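Local coordinates for protein putative alpha-galactosidase (Bacteroides fragilis, PDB 4NZJ) that probably hydrolyses terminal, non-reducing alpha-galactose residues from alpha-galactosides, using a TIM-barrel domain set between an Ig-like domain and a C-terminal beta-sheet domain, at residues L98-G103 with M353-L358; I139-F144 with F179-Y184; D215-D220 with I249-C254; S346-W351 with D379-N384. All blocks are in the same frame, centred on the assembly; numbering follows the deposited sequence. Where two conformers were deposited one is given.

Interaction 1: residues L98-G103 with M353-L358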
loop_
_atom_site.group_PDB
_atom_site.type_symbol
_atom_site.label_atom_id
_atom_site.label_comp_id
_atom_site.label_asym_id
_atom_site.label_seq_id
_atom_site.Cartn_x
_atom_site.Cartn_y
_atom_site.Cartn_z
ATOM N N LEU A 98 -5.290 -2.358 -8.787
ATOM C CA LEU A 98 -6.485 -1.560 -9.027
ATOM C C LEU A 98 -6.846 -0.736 -7.787
ATOM O O LEU A 98 -7.592 0.237 -7.881
ATOM C CB LEU A 98 -7.646 -2.453 -9.479
ATOM C CG LEU A 98 -7.444 -3.017 -10.892
ATOM C CD1 LEU A 98 -8.462 -4.100 -11.206
ATOM C CD2 LEU A 98 -7.509 -1.906 -11.932
ATOM N N THR A 99 -6.301 -1.145 -6.640
ATOM C CA THR A 99 -6.234 -0.326 -5.425
ATOM C C THR A 99 -4.775 -0.232 -4.988
ATOM O O THR A 99 -3.946 -1.033 -5.419
ATOM C CB THR A 99 -7.055 -0.945 -4.277
ATOM O OG1 THR A 99 -6.496 -2.212 -3.909
ATOM C CG2 THR A 99 -8.505 -1.125 -4.686
ATOM N N PRO A 100 -4.434 0.756 -4.134
ATOM C CA PRO A 100 -3.028 0.859 -3.738
ATOM C C PRO A 100 -2.523 -0.386 -3.006
ATOM O O PRO A 100 -3.296 -1.035 -2.291
ATOM C CB PRO A 100 -3.015 2.071 -2.797
ATOM C CG PRO A 100 -4.185 2.882 -3.229
ATOM C CD PRO A 100 -5.232 1.895 -3.655
ATOM N N PRO A 101 -1.236 -0.719 -3.181
ATOM C CA PRO A 101 -0.698 -1.891 -2.483
ATOM C C PRO A 101 -0.542 -1.639 -0.987
ATOM O O PRO A 101 -0.193 -0.534 -0.575
ATOM C CB PRO A 101 0.664 -2.095 -3.138
ATOM C CG PRO A 101 1.062 -0.738 -3.591
ATOM C CD PRO A 101 -0.195 0.006 -3.929
HETATM N N MSE A 102 -0.798 -2.667 -0.188
HETATM C CA MSE A 102 -0.639 -2.603 1.253
HETATM C C MSE A 102 0.266 -3.725 1.684
HETATM O O MSE A 102 0.174 -4.839 1.163
HETATM C CB MSE A 102 -1.997 -2.774 1.930
HETATM C CG MSE A 102 -3.021 -1.736 1.481
HETATM SE SE MSE A 102 -4.767 -2.078 2.318
HETATM C CE MSE A 102 -4.182 -2.138 4.195
ATOM N N GLY A 103 1.133 -3.457 2.652
ATOM C CA GLY A 103 2.072 -4.477 3.103
ATOM C C GLY A 103 3.181 -3.942 3.974
ATOM O O GLY A 103 2.983 -3.005 4.755
HETATM N N MSE A 353 -5.819 9.083 2.367
HETATM C CA MSE A 353 -6.481 10.071 1.500
HETATM C C MSE A 353 -5.808 10.241 0.163
HETATM O O MSE A 353 -6.480 10.471 -0.838
HETATM C CB MSE A 353 -6.504 11.449 2.165
HETATM C CG MSE A 353 -7.413 11.512 3.390
HETATM SE SE MSE A 353 -9.311 11.487 2.916
HETATM C CE MSE A 353 -9.418 13.271 2.094
HETATM N N MSE A 354 -4.480 10.140 0.134
HETATM C CA MSE A 354 -3.703 10.342 -1.106
HETATM C C MSE A 354 -3.623 9.102 -1.973
HETATM O O MSE A 354 -2.908 9.094 -2.975
HETATM C CB MSE A 354 -2.295 10.818 -0.743
HETATM C CG MSE A 354 -2.315 12.215 -0.120
HETATM SE SE MSE A 354 -0.492 12.906 0.202
HETATM C CE MSE A 354 0.268 11.385 1.181
ATOM N N ALA A 355 -4.378 8.057 -1.625
ATOM C CA ALA A 355 -4.337 6.791 -2.355
ATOM C C ALA A 355 -2.887 6.323 -2.489
ATOM O O ALA A 355 -2.451 5.889 -3.561
ATOM C CB ALA A 355 -5.009 6.929 -3.719
ATOM N N SER A 356 -2.162 6.402 -1.378
ATOM C CA SER A 356 -0.761 6.011 -1.332
ATOM C C SER A 356 -0.635 4.523 -1.072
ATOM O O SER A 356 -1.486 3.934 -0.405
ATOM C CB SER A 356 -0.044 6.753 -0.209
ATOM O OG SER A 356 -0.160 8.150 -0.358
ATOM N N PRO A 357 0.444 3.905 -1.571
ATOM C CA PRO A 357 0.823 2.605 -1.035
ATOM C C PRO A 357 0.870 2.693 0.487
ATOM O O PRO A 357 1.294 3.725 1.032
ATOM C CB PRO A 357 2.223 2.388 -1.610
ATOM C CG PRO A 357 2.222 3.163 -2.879
ATOM C CD PRO A 357 1.388 4.380 -2.596
ATOM N N LEU A 358 0.392 1.651 1.166
ATOM C CA LEU A 358 0.444 1.577 2.624
ATOM C C LEU A 358 1.421 0.471 3.000
ATOM O O LEU A 358 1.021 -0.654 3.304
ATOM C CB LEU A 358 -0.939 1.304 3.223
ATOM C CG LEU A 358 -2.038 2.299 2.859
ATOM C CD1 LEU A 358 -3.381 1.885 3.444
ATOM C CD2 LEU A 358 -1.668 3.696 3.320
#
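P101, M102 and G103 run parallel to P357 and L358, their backbones joined by two hydrogen bonds at the point where the first strand of the barrel meets the last. L358 N donates to P101 O at 2.9 Å, and L358 O returns the link by accepting G103 N, also at 2.9 Å. L358 thus uses its amide and its carbonyl on the residues either side of M102, the usual pattern of a parallel bridge. M102 CA lies 3.3 Å from L358 O, a CA-H...O contact that adds to the pairing. The side chains of the bridged pair M102, deposited as selenomethionine, and L358 leave the same face of the sheet and lie side by side. M102 CG is set beside its own backbone N (chi1 -57°), where it meets L358 CB at 4.1 Å. A bend at chi3 (53°) then turns M102 CE back toward L358 CD1. One step earlier the two proline rings P101 and P357 also point the same way, P101 CG resting 3.9 Å from P357 CB. P100 packs mostly on the main chain of a turn: its CB approaches S356 O at 3.4 Å, and its CG lies near A355 O and the A355 methyl. That turn is the end of helix 341-353, a Schellman motif with A355 as the C-prime residue at positive phi, and it leads straight into strand 358-360. Helix 378-384 packs on M102 through I381 and on L358 through N384, while W315 of strand 315-317 touches P100, P101 and A355; strand 138-140 follows on the far edge of strand 102-105.

Interaction 2: residues I139-F144 with F179-Y184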
loop_
_atom_site.group_PDB
_atom_site.type_symbol
_atom_site.label_atom_id
_atom_site.label_comp_id
_atom_site.label_asym_id
_atom_site.label_seq_id
_atom_site.Cartn_x
_atom_site.Cartn_y
_atom_site.Cartn_z
ATOM N N ILE A 139 4.772 -8.629 1.334
ATOM C CA ILE A 139 5.914 -8.751 2.228
ATOM C C ILE A 139 7.146 -8.611 1.340
ATOM O O ILE A 139 7.425 -9.471 0.518
ATOM C CB ILE A 139 5.879 -10.093 2.979
ATOM C CG1 ILE A 139 4.675 -10.085 3.925
ATOM C CG2 ILE A 139 7.171 -10.344 3.750
ATOM C CD1 ILE A 139 4.484 -11.356 4.717
ATOM N N ASN A 140 7.850 -7.496 1.487
ATOM C CA ASN A 140 8.871 -7.095 0.525
ATOM C C ASN A 140 10.283 -7.206 1.088
ATOM O O ASN A 140 10.661 -6.484 2.020
ATOM C CB ASN A 140 8.601 -5.669 0.043
ATOM C CG ASN A 140 7.282 -5.532 -0.707
ATOM O OD1 ASN A 140 6.688 -6.512 -1.157
ATOM N ND2 ASN A 140 6.819 -4.299 -0.852
ATOM N N ILE A 141 11.055 -8.114 0.501
ATOM C CA ILE A 141 12.479 -8.243 0.763
ATOM C C ILE A 141 13.160 -7.064 0.081
ATOM O O ILE A 141 12.876 -6.758 -1.081
ATOM C CB ILE A 141 13.021 -9.581 0.196
ATOM C CG1 ILE A 141 12.366 -10.756 0.921
ATOM C CG2 ILE A 141 14.537 -9.661 0.303
ATOM C CD1 ILE A 141 12.736 -12.114 0.363
ATOM N N ASP A 142 14.050 -6.399 0.805
ATOM C CA ASP A 142 14.763 -5.249 0.269
ATOM C C ASP A 142 16.198 -5.645 -0.122
ATOM O O ASP A 142 16.435 -6.783 -0.522
ATOM C CB ASP A 142 14.704 -4.086 1.267
ATOM C CG ASP A 142 14.809 -2.725 0.583
ATOM O OD1 ASP A 142 13.786 -2.230 0.053
ATOM O OD2 ASP A 142 15.923 -2.161 0.565
ATOM N N ASP A 143 17.150 -4.718 -0.010
ATOM C CA ASP A 143 18.509 -4.903 -0.528
ATOM C C ASP A 143 19.265 -5.981 0.273
ATOM O O ASP A 143 18.887 -6.317 1.398
ATOM C CB ASP A 143 19.233 -3.542 -0.441
ATOM C CG ASP A 143 20.398 -3.380 -1.421
ATOM O OD1 ASP A 143 20.791 -4.322 -2.137
ATOM O OD2 ASP A 143 20.925 -2.239 -1.451
ATOM N N PHE A 144 20.330 -6.518 -0.323
ATOM C CA PHE A 144 21.237 -7.491 0.320
ATOM C C PHE A 144 20.695 -8.921 0.488
ATOM O O PHE A 144 21.264 -9.699 1.259
ATOM C CB PHE A 144 21.746 -7.005 1.689
ATOM C CG PHE A 144 22.587 -5.760 1.640
ATOM C CD1 PHE A 144 22.001 -4.510 1.760
ATOM C CD2 PHE A 144 23.967 -5.846 1.540
ATOM C CE1 PHE A 144 22.775 -3.365 1.758
ATOM C CE2 PHE A 144 24.748 -4.703 1.529
ATOM C CZ PHE A 144 24.149 -3.465 1.636
ATOM N N PHE A 179 -0.176 -14.235 1.205
ATOM C CA PHE A 179 0.723 -13.102 1.053
ATOM C C PHE A 179 1.415 -13.135 -0.300
ATOM O O PHE A 179 1.559 -14.190 -0.917
ATOM C CB PHE A 179 1.796 -13.096 2.145
ATOM C CG PHE A 179 1.265 -12.840 3.533
ATOM C CD1 PHE A 179 0.755 -11.603 3.883
ATOM C CD2 PHE A 179 1.302 -13.838 4.497
ATOM C CE1 PHE A 179 0.273 -11.367 5.161
ATOM C CE2 PHE A 179 0.828 -13.605 5.774
ATOM C CZ PHE A 179 0.316 -12.366 6.107
ATOM N N LYS A 180 1.850 -11.952 -0.717
ATOM C CA LYS A 180 2.625 -11.758 -1.932
ATOM C C LYS A 180 4.054 -11.387 -1.556
ATOM O O LYS A 180 4.273 -10.673 -0.572
ATOM C CB LYS A 180 2.006 -10.644 -2.768
ATOM C CG LYS A 180 0.580 -10.930 -3.200
ATOM C CD LYS A 180 0.413 -10.702 -4.689
ATOM C CE LYS A 180 -1.001 -11.018 -5.134
ATOM N NZ LYS A 180 -1.549 -12.173 -4.377
ATOM N N LEU A 181 5.021 -11.867 -2.337
ATOM C CA LEU A 181 6.436 -11.642 -2.061
ATOM C C LEU A 181 7.025 -10.560 -2.958
ATOM O O LEU A 181 6.952 -10.651 -4.183
ATOM C CB LEU A 181 7.235 -12.929 -2.264
ATOM C CG LEU A 181 8.746 -12.772 -2.080
ATOM C CD1 LEU A 181 9.071 -12.380 -0.653
ATOM C CD2 LEU A 181 9.475 -14.046 -2.454
ATOM N N GLY A 182 7.641 -9.559 -2.339
ATOM C CA GLY A 182 8.400 -8.558 -3.068
ATOM C C GLY A 182 9.897 -8.790 -2.969
ATOM O O GLY A 182 10.391 -9.355 -1.986
ATOM N N ILE A 183 10.615 -8.360 -4.005
ATOM C CA ILE A 183 12.059 -8.470 -4.038
ATOM C C ILE A 183 12.605 -7.152 -4.570
ATOM O O ILE A 183 11.844 -6.284 -4.993
ATOM C CB ILE A 183 12.520 -9.692 -4.872
ATOM C CG1 ILE A 183 13.901 -10.187 -4.417
ATOM C CG2 ILE A 183 12.494 -9.397 -6.367
ATOM C CD1 ILE A 183 14.127 -11.651 -4.709
ATOM N N TYR A 184 13.921 -7.010 -4.514
ATOM C CA TYR A 184 14.576 -5.746 -4.774
ATOM C C TYR A 184 15.722 -5.928 -5.752
ATOM O O TYR A 184 16.514 -6.864 -5.631
ATOM C CB TYR A 184 15.111 -5.186 -3.452
ATOM C CG TYR A 184 16.025 -3.991 -3.585
ATOM C CD1 TYR A 184 17.372 -4.155 -3.857
ATOM C CD2 TYR A 184 15.540 -2.692 -3.444
ATOM C CE1 TYR A 184 18.216 -3.067 -3.987
ATOM C CE2 TYR A 184 16.376 -1.594 -3.575
ATOM C CZ TYR A 184 17.717 -1.789 -3.845
ATOM O OH TYR A 184 18.572 -0.715 -3.979
HETATM O O HOH W 1 10.794 -5.218 -2.501
#
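I139 places CG1 beside its own backbone N (chi1 -67°) and carries CD1 outward in an extended chain, which lays that methyl over one face of the F179 ring. CD1 stands 3.9 Å from the ring centroid, a CH-pi contact displaced toward the CG side of the rim. At the other end, CG of Y184 is anti to its backbone N (chi1 170°), and this brings the phenol under D143. D143 CB sits over one face of the phenol, 4.1 Å from its centroid, with the carboxylate plane inclined 33° to the ring. Between these ends the strands pair in parallel. I139 N gives to K180 O at 2.8 Å, G182 N to I139 O and I141 N to G182 O, the last two arriving above the carbonyl planes. N140 OD1 comes 3.3 Å from G182 CA, close over the glycine backbone. I141 CD1 meets L181 CD1 at 3.8 Å on the opposite face. Past the last direct bond, a water donates to I141 O and, weakly, to I183 O. The contact joins the two strands of a beta-alpha-beta unit: L174 of the connecting helix 166-176 touches I139 and F179, helix 116-128 packs beside it, and strand 216-220 flanks the other edge, where Y184 OH bonds to D220.

Interaction 3: residues D215-D220 with I249-C254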
loop_
_atom_site.group_PDB
_atom_site.type_symbol
_atom_site.label_atom_id
_atom_site.label_comp_id
_atom_site.label_asym_id
_atom_site.label_seq_id
_atom_site.Cartn_x
_atom_site.Cartn_y
_atom_site.Cartn_z
ATOM N N ASP A 215 6.188 -11.635 -6.608
ATOM C CA ASP A 215 4.956 -10.947 -6.978
ATOM C C ASP A 215 5.126 -9.432 -7.151
ATOM O O ASP A 215 4.227 -8.761 -7.650
ATOM C CB ASP A 215 3.910 -11.207 -5.902
ATOM C CG ASP A 215 3.668 -12.686 -5.683
ATOM O OD1 ASP A 215 3.190 -13.338 -6.633
ATOM O OD2 ASP A 215 3.975 -13.198 -4.579
ATOM N N LEU A 216 6.281 -8.910 -6.746
ATOM C CA LEU A 216 6.569 -7.482 -6.820
ATOM C C LEU A 216 8.070 -7.281 -6.917
ATOM O O LEU A 216 8.835 -7.965 -6.240
ATOM C CB LEU A 216 5.996 -6.767 -5.586
ATOM C CG LEU A 216 6.263 -5.262 -5.419
ATOM C CD1 LEU A 216 5.148 -4.593 -4.622
ATOM C CD2 LEU A 216 7.609 -5.011 -4.755
ATOM N N LEU A 217 8.478 -6.347 -7.771
ATOM C CA LEU A 217 9.867 -5.914 -7.862
ATOM C C LEU A 217 9.953 -4.431 -7.566
ATOM O O LEU A 217 9.305 -3.630 -8.244
ATOM C CB LEU A 217 10.429 -6.170 -9.259
ATOM C CG LEU A 217 11.844 -5.626 -9.496
ATOM C CD1 LEU A 217 12.840 -6.321 -8.578
ATOM C CD2 LEU A 217 12.267 -5.744 -10.952
ATOM N N LYS A 218 10.748 -4.086 -6.555
ATOM C CA LYS A 218 11.171 -2.716 -6.313
ATOM C C LYS A 218 12.482 -2.515 -7.063
ATOM O O LYS A 218 13.449 -3.244 -6.834
ATOM C CB LYS A 218 11.361 -2.463 -4.815
ATOM C CG LYS A 218 11.936 -1.091 -4.496
ATOM C CD LYS A 218 12.134 -0.891 -3.004
ATOM C CE LYS A 218 13.062 0.286 -2.724
ATOM N NZ LYS A 218 13.514 0.283 -1.304
ATOM N N TYR A 219 12.515 -1.525 -7.947
ATOM C CA TYR A 219 13.643 -1.342 -8.851
ATOM C C TYR A 219 14.255 0.039 -8.637
ATOM O O TYR A 219 13.708 1.059 -9.053
ATOM C CB TYR A 219 13.186 -1.554 -10.293
ATOM C CG TYR A 219 14.266 -1.974 -11.274
ATOM C CD1 TYR A 219 15.192 -2.969 -10.948
ATOM C CD2 TYR A 219 14.333 -1.414 -12.551
ATOM C CE1 TYR A 219 16.161 -3.368 -11.851
ATOM C CE2 TYR A 219 15.299 -1.815 -13.465
ATOM C CZ TYR A 219 16.211 -2.795 -13.110
ATOM O OH TYR A 219 17.172 -3.204 -14.013
ATOM N N ASP A 220 15.397 0.038 -7.962
ATOM C CA ASP A 220 16.071 1.242 -7.491
ATOM C C ASP A 220 16.982 1.802 -8.582
ATOM O O ASP A 220 17.292 1.113 -9.557
ATOM C CB ASP A 220 16.898 0.863 -6.256
ATOM C CG ASP A 220 17.033 1.981 -5.253
ATOM O OD1 ASP A 220 16.853 3.167 -5.605
ATOM O OD2 ASP A 220 17.327 1.646 -4.081
ATOM N N ILE A 249 3.700 -9.584 -11.982
ATOM C CA ILE A 249 4.663 -8.947 -11.085
ATOM C C ILE A 249 4.460 -7.433 -11.042
ATOM O O ILE A 249 4.606 -6.733 -12.055
ATOM C CB ILE A 249 6.120 -9.283 -11.466
ATOM C CG1 ILE A 249 6.305 -10.806 -11.528
ATOM C CG2 ILE A 249 7.082 -8.666 -10.456
ATOM C CD1 ILE A 249 7.709 -11.266 -11.864
ATOM N N VAL A 250 4.105 -6.937 -9.863
ATOM C CA VAL A 250 3.974 -5.506 -9.633
ATOM C C VAL A 250 5.346 -4.855 -9.768
ATOM O O VAL A 250 6.342 -5.377 -9.273
ATOM C CB VAL A 250 3.386 -5.225 -8.237
ATOM C CG1 VAL A 250 3.504 -3.752 -7.863
ATOM C CG2 VAL A 250 1.935 -5.690 -8.188
ATOM N N TYR A 251 5.377 -3.694 -10.408
ATOM C CA TYR A 251 6.612 -3.008 -10.738
ATOM C C TYR A 251 6.649 -1.668 -10.005
ATOM O O TYR A 251 5.905 -0.745 -10.338
ATOM C CB TYR A 251 6.679 -2.818 -12.251
ATOM C CG TYR A 251 7.995 -2.355 -12.829
ATOM C CD1 TYR A 251 9.203 -2.503 -12.141
ATOM C CD2 TYR A 251 8.032 -1.812 -14.109
ATOM C CE1 TYR A 251 10.399 -2.085 -12.713
ATOM C CE2 TYR A 251 9.216 -1.399 -14.683
ATOM C CZ TYR A 251 10.395 -1.540 -13.984
ATOM O OH TYR A 251 11.574 -1.128 -14.571
ATOM N N SER A 252 7.503 -1.597 -8.989
ATOM C CA SER A 252 7.664 -0.417 -8.146
ATOM C C SER A 252 8.918 0.341 -8.583
ATOM O O SER A 252 10.035 -0.163 -8.474
ATOM C CB SER A 252 7.749 -0.850 -6.675
ATOM O OG SER A 252 8.211 0.184 -5.824
ATOM N N VAL A 253 8.716 1.547 -9.102
ATOM C CA VAL A 253 9.793 2.379 -9.626
ATOM C C VAL A 253 10.338 3.258 -8.505
ATOM O O VAL A 253 9.579 3.924 -7.803
ATOM C CB VAL A 253 9.269 3.220 -10.809
ATOM C CG1 VAL A 253 10.270 4.289 -11.238
ATOM C CG2 VAL A 253 8.928 2.300 -11.969
ATOM N N CYS A 254 11.658 3.243 -8.323
ATOM C CA CYS A 254 12.290 4.008 -7.261
ATOM C C CYS A 254 13.495 4.788 -7.781
ATOM O O CYS A 254 14.628 4.296 -7.757
ATOM C CB CYS A 254 12.691 3.071 -6.119
ATOM S SG CYS A 254 13.456 3.900 -4.720
#
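Backbone bonds tie L217 and Y219 to V250, S252 and C254 in an in-register parallel ladder. L217 N donates to V250 O at 2.8 Å and L217 O accepts S252 N at the same length. Y219 N then reaches S252 O, while C254 N closes on Y219 O with a longer bond of 3.1 Å. At the start of the ladder V250 N binds D215 O. Apolar contacts lie on both faces of the sheet. On the face of L216, K218 and S252, L216 CD1 meets V250 CG1 at 3.7 Å, the two side chains lying at an angle to each other. On the other face, I249 CG2 approaches L217 CB at 4.3 Å. The aromatic contact is between Y219 and Y251: Y251 CE1 presses on Y219 CB at 3.7 Å, and Y219 CD2 lies at the edge of the Y251 ring, in its plane, 3.4 Å from Y251 OH. That hydroxyl is bonded to Y235 O of helix 228-243. Polar ends gather on the inner face. K218, anti about chi1 (174°) and extended beyond it, sends NZ to a salt bridge with D142 OD1, and D220 OD2 bonds to Y184 OH; both also bind one glycerol oxygen. L217, Y219 and Y251 thus pack on M238 of helix 228-243, whereas the other face is apolar at its L216-V250 end and turns polar toward K218 and D220. The ends of K218 and D220 line a pocket at the C-terminal end of the barrel strands; its glycerol probably comes from the crystallisation liquor, but the site is consistent with sugar binding.

Interaction 4: residues S346-W351 with D379-N384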
loop_
_atom_site.group_PDB
_atom_site.type_symbol
_atom_site.label_atom_id
_atom_site.label_comp_id
_atom_site.label_asym_id
_atom_site.label_seq_id
_atom_site.Cartn_x
_atom_site.Cartn_y
_atom_site.Cartn_z
ATOM N N SER A 346 -2.064 11.088 11.823
ATOM C CA SER A 346 -2.288 11.981 10.681
ATOM C C SER A 346 -1.516 11.521 9.440
ATOM O O SER A 346 -2.016 11.588 8.324
ATOM C CB SER A 346 -1.905 13.413 11.046
ATOM O OG SER A 346 -2.775 13.897 12.048
ATOM N N HIS A 347 -0.288 11.072 9.653
ATOM C CA HIS A 347 0.546 10.474 8.610
ATOM C C HIS A 347 -0.192 9.315 7.934
ATOM O O HIS A 347 -0.311 9.274 6.715
ATOM C CB HIS A 347 1.874 10.059 9.255
ATOM C CG HIS A 347 2.715 9.108 8.463
ATOM N ND1 HIS A 347 3.018 9.285 7.129
ATOM C CD2 HIS A 347 3.391 8.002 8.854
ATOM C CE1 HIS A 347 3.806 8.306 6.725
ATOM N NE2 HIS A 347 4.058 7.524 7.755
ATOM N N PHE A 348 -0.752 8.407 8.730
ATOM C CA PHE A 348 -1.523 7.304 8.165
ATOM C C PHE A 348 -2.772 7.804 7.415
ATOM O O PHE A 348 -3.049 7.373 6.291
ATOM C CB PHE A 348 -1.910 6.298 9.253
ATOM C CG PHE A 348 -2.562 5.059 8.714
ATOM C CD1 PHE A 348 -1.807 4.078 8.087
ATOM C CD2 PHE A 348 -3.938 4.888 8.795
ATOM C CE1 PHE A 348 -2.405 2.941 7.568
ATOM C CE2 PHE A 348 -4.537 3.745 8.291
ATOM C CZ PHE A 348 -3.773 2.777 7.672
ATOM N N SER A 349 -3.508 8.717 8.048
ATOM C CA SER A 349 -4.740 9.280 7.480
ATOM C C SER A 349 -4.514 9.908 6.117
ATOM O O SER A 349 -5.307 9.714 5.200
ATOM C CB SER A 349 -5.335 10.325 8.422
ATOM O OG SER A 349 -5.620 9.751 9.681
ATOM N N LEU A 350 -3.430 10.665 5.983
ATOM C CA LEU A 350 -3.163 11.370 4.736
ATOM C C LEU A 350 -2.641 10.425 3.654
ATOM O O LEU A 350 -2.994 10.571 2.494
ATOM C CB LEU A 350 -2.221 12.551 4.984
ATOM C CG LEU A 350 -2.911 13.683 5.777
ATOM C CD1 LEU A 350 -1.902 14.703 6.279
ATOM C CD2 LEU A 350 -4.006 14.355 4.947
ATOM N N TRP A 351 -1.822 9.446 4.032
ATOM C CA TRP A 351 -1.440 8.382 3.090
ATOM C C TRP A 351 -2.709 7.673 2.573
ATOM O O TRP A 351 -2.809 7.329 1.393
ATOM C CB TRP A 351 -0.492 7.381 3.757
ATOM C CG TRP A 351 0.998 7.622 3.547
ATOM C CD1 TRP A 351 1.901 6.702 3.106
ATOM C CD2 TRP A 351 1.744 8.834 3.774
ATOM N NE1 TRP A 351 3.157 7.245 3.061
ATOM C CE2 TRP A 351 3.093 8.556 3.451
ATOM C CE3 TRP A 351 1.411 10.122 4.220
ATOM C CZ2 TRP A 351 4.108 9.522 3.546
ATOM C CZ3 TRP A 351 2.425 11.079 4.324
ATOM C CH2 TRP A 351 3.755 10.771 3.983
ATOM N N ASP A 379 -12.070 2.305 8.400
ATOM C CA ASP A 379 -12.649 3.389 7.606
ATOM C C ASP A 379 -11.592 4.082 6.759
ATOM O O ASP A 379 -11.834 4.393 5.593
ATOM C CB ASP A 379 -13.324 4.423 8.507
ATOM C CG ASP A 379 -14.645 3.943 9.076
ATOM O OD1 ASP A 379 -15.189 2.935 8.592
ATOM O OD2 ASP A 379 -15.146 4.591 10.013
ATOM N N LEU A 380 -10.427 4.339 7.342
ATOM C CA LEU A 380 -9.345 4.992 6.604
ATOM C C LEU A 380 -8.805 4.090 5.497
ATOM O O LEU A 380 -8.561 4.543 4.389
ATOM C CB LEU A 380 -8.220 5.428 7.536
ATOM C CG LEU A 380 -8.558 6.603 8.454
ATOM C CD1 LEU A 380 -7.421 6.852 9.428
ATOM C CD2 LEU A 380 -8.850 7.854 7.643
ATOM N N ILE A 381 -8.641 2.807 5.793
ATOM C CA ILE A 381 -8.213 1.860 4.773
ATOM C C ILE A 381 -9.251 1.753 3.651
ATOM O O ILE A 381 -8.894 1.704 2.468
ATOM C CB ILE A 381 -7.893 0.488 5.383
ATOM C CG1 ILE A 381 -6.651 0.615 6.273
ATOM C CG2 ILE A 381 -7.680 -0.555 4.294
ATOM C CD1 ILE A 381 -6.433 -0.563 7.192
ATOM N N ALA A 382 -10.535 1.737 4.009
ATOM C CA ALA A 382 -11.592 1.682 3.001
ATOM C C ALA A 382 -11.516 2.890 2.057
ATOM O O ALA A 382 -11.733 2.759 0.856
ATOM C CB ALA A 382 -12.960 1.599 3.656
ATOM N N ILE A 383 -11.194 4.053 2.607
ATOM C CA ILE A 383 -10.962 5.245 1.795
ATOM C C ILE A 383 -9.750 5.056 0.870
ATOM O O ILE A 383 -9.853 5.297 -0.334
ATOM C CB ILE A 383 -10.813 6.501 2.679
ATOM C CG1 ILE A 383 -12.180 6.866 3.272
ATOM C CG2 ILE A 383 -10.237 7.663 1.880
ATOM C CD1 ILE A 383 -12.123 7.878 4.394
ATOM N N ASN A 384 -8.622 4.605 1.422
ATOM C CA ASN A 384 -7.422 4.310 0.607
ATOM C C ASN A 384 -7.713 3.357 -0.546
ATOM O O ASN A 384 -7.214 3.530 -1.665
ATOM C CB ASN A 384 -6.323 3.698 1.469
ATOM C CG ASN A 384 -5.057 3.384 0.676
ATOM O OD1 ASN A 384 -4.834 2.239 0.278
ATOM N ND2 ASN A 384 -4.228 4.398 0.444
#
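L380 points from helix 378-384 at F348 and S349 of helix 341-353, and its side chain carries much of this contact. Its CB lies 4.1 Å from F348 CE2. CG stands beside the backbone N of L380 (chi1 -71°), and from there CD1 meets two partners: S349 OG at 3.4 Å and F348 CD2 at 4.0 Å. The hydroxyl is not idle beside this methyl, because S349 OG is bonded to K345 O one turn back in its own helix. F348 reaches across with CG anti to its backbone N (chi1 -173°), which directs the tip of the ring at the partner helix. There F348 CZ meets I381 CG1 at 3.9 Å, and the carbon comes in at the ring edge, in its plane. A single polar link adds to the packing: N384 ND2 makes a weak, bent bond of 3.4 Å to W351 O, while its stronger partner is S356 O, in the loop after helix 341-353. N384 thus holds mainly to that loop, with a weak link to the last turn of the helix. The two segments run in roughly the same direction, 32° apart, with axes 9.5 Å from each other at closest approach. Y136 in a loop packs on F348; strand 468-473 of the C-terminal beta domain touches S349 through C468 and L380 through V470, and helix 296-303 packs against H347, L350 and W351.

Overall arrangement
All four contacts are buried, but they serve different layers of the barrel domain. Interactions 1, 2 and 3 join neighbouring strands of the same parallel sheet, whereas interaction 4 packs two helices outside it. Interactions 2 and 3 adjoin, since strands 180-186 and 216-220 are neighbours; their acidic and lysine groups bind the glycerol, with a tyrosine bonded to one of the acids. Interaction 1, nearest the centre of the chain, has a short ladder, prolines and a methionine (selenium-labelled). It touches interaction 4 directly: helix 341-353 leads into 353-358, and N384 of helix 378-384 bonds to S356 O. Interaction 4 is mainly apolar and lies about 23 Å, centre to centre, from both interaction 2 and interaction 3.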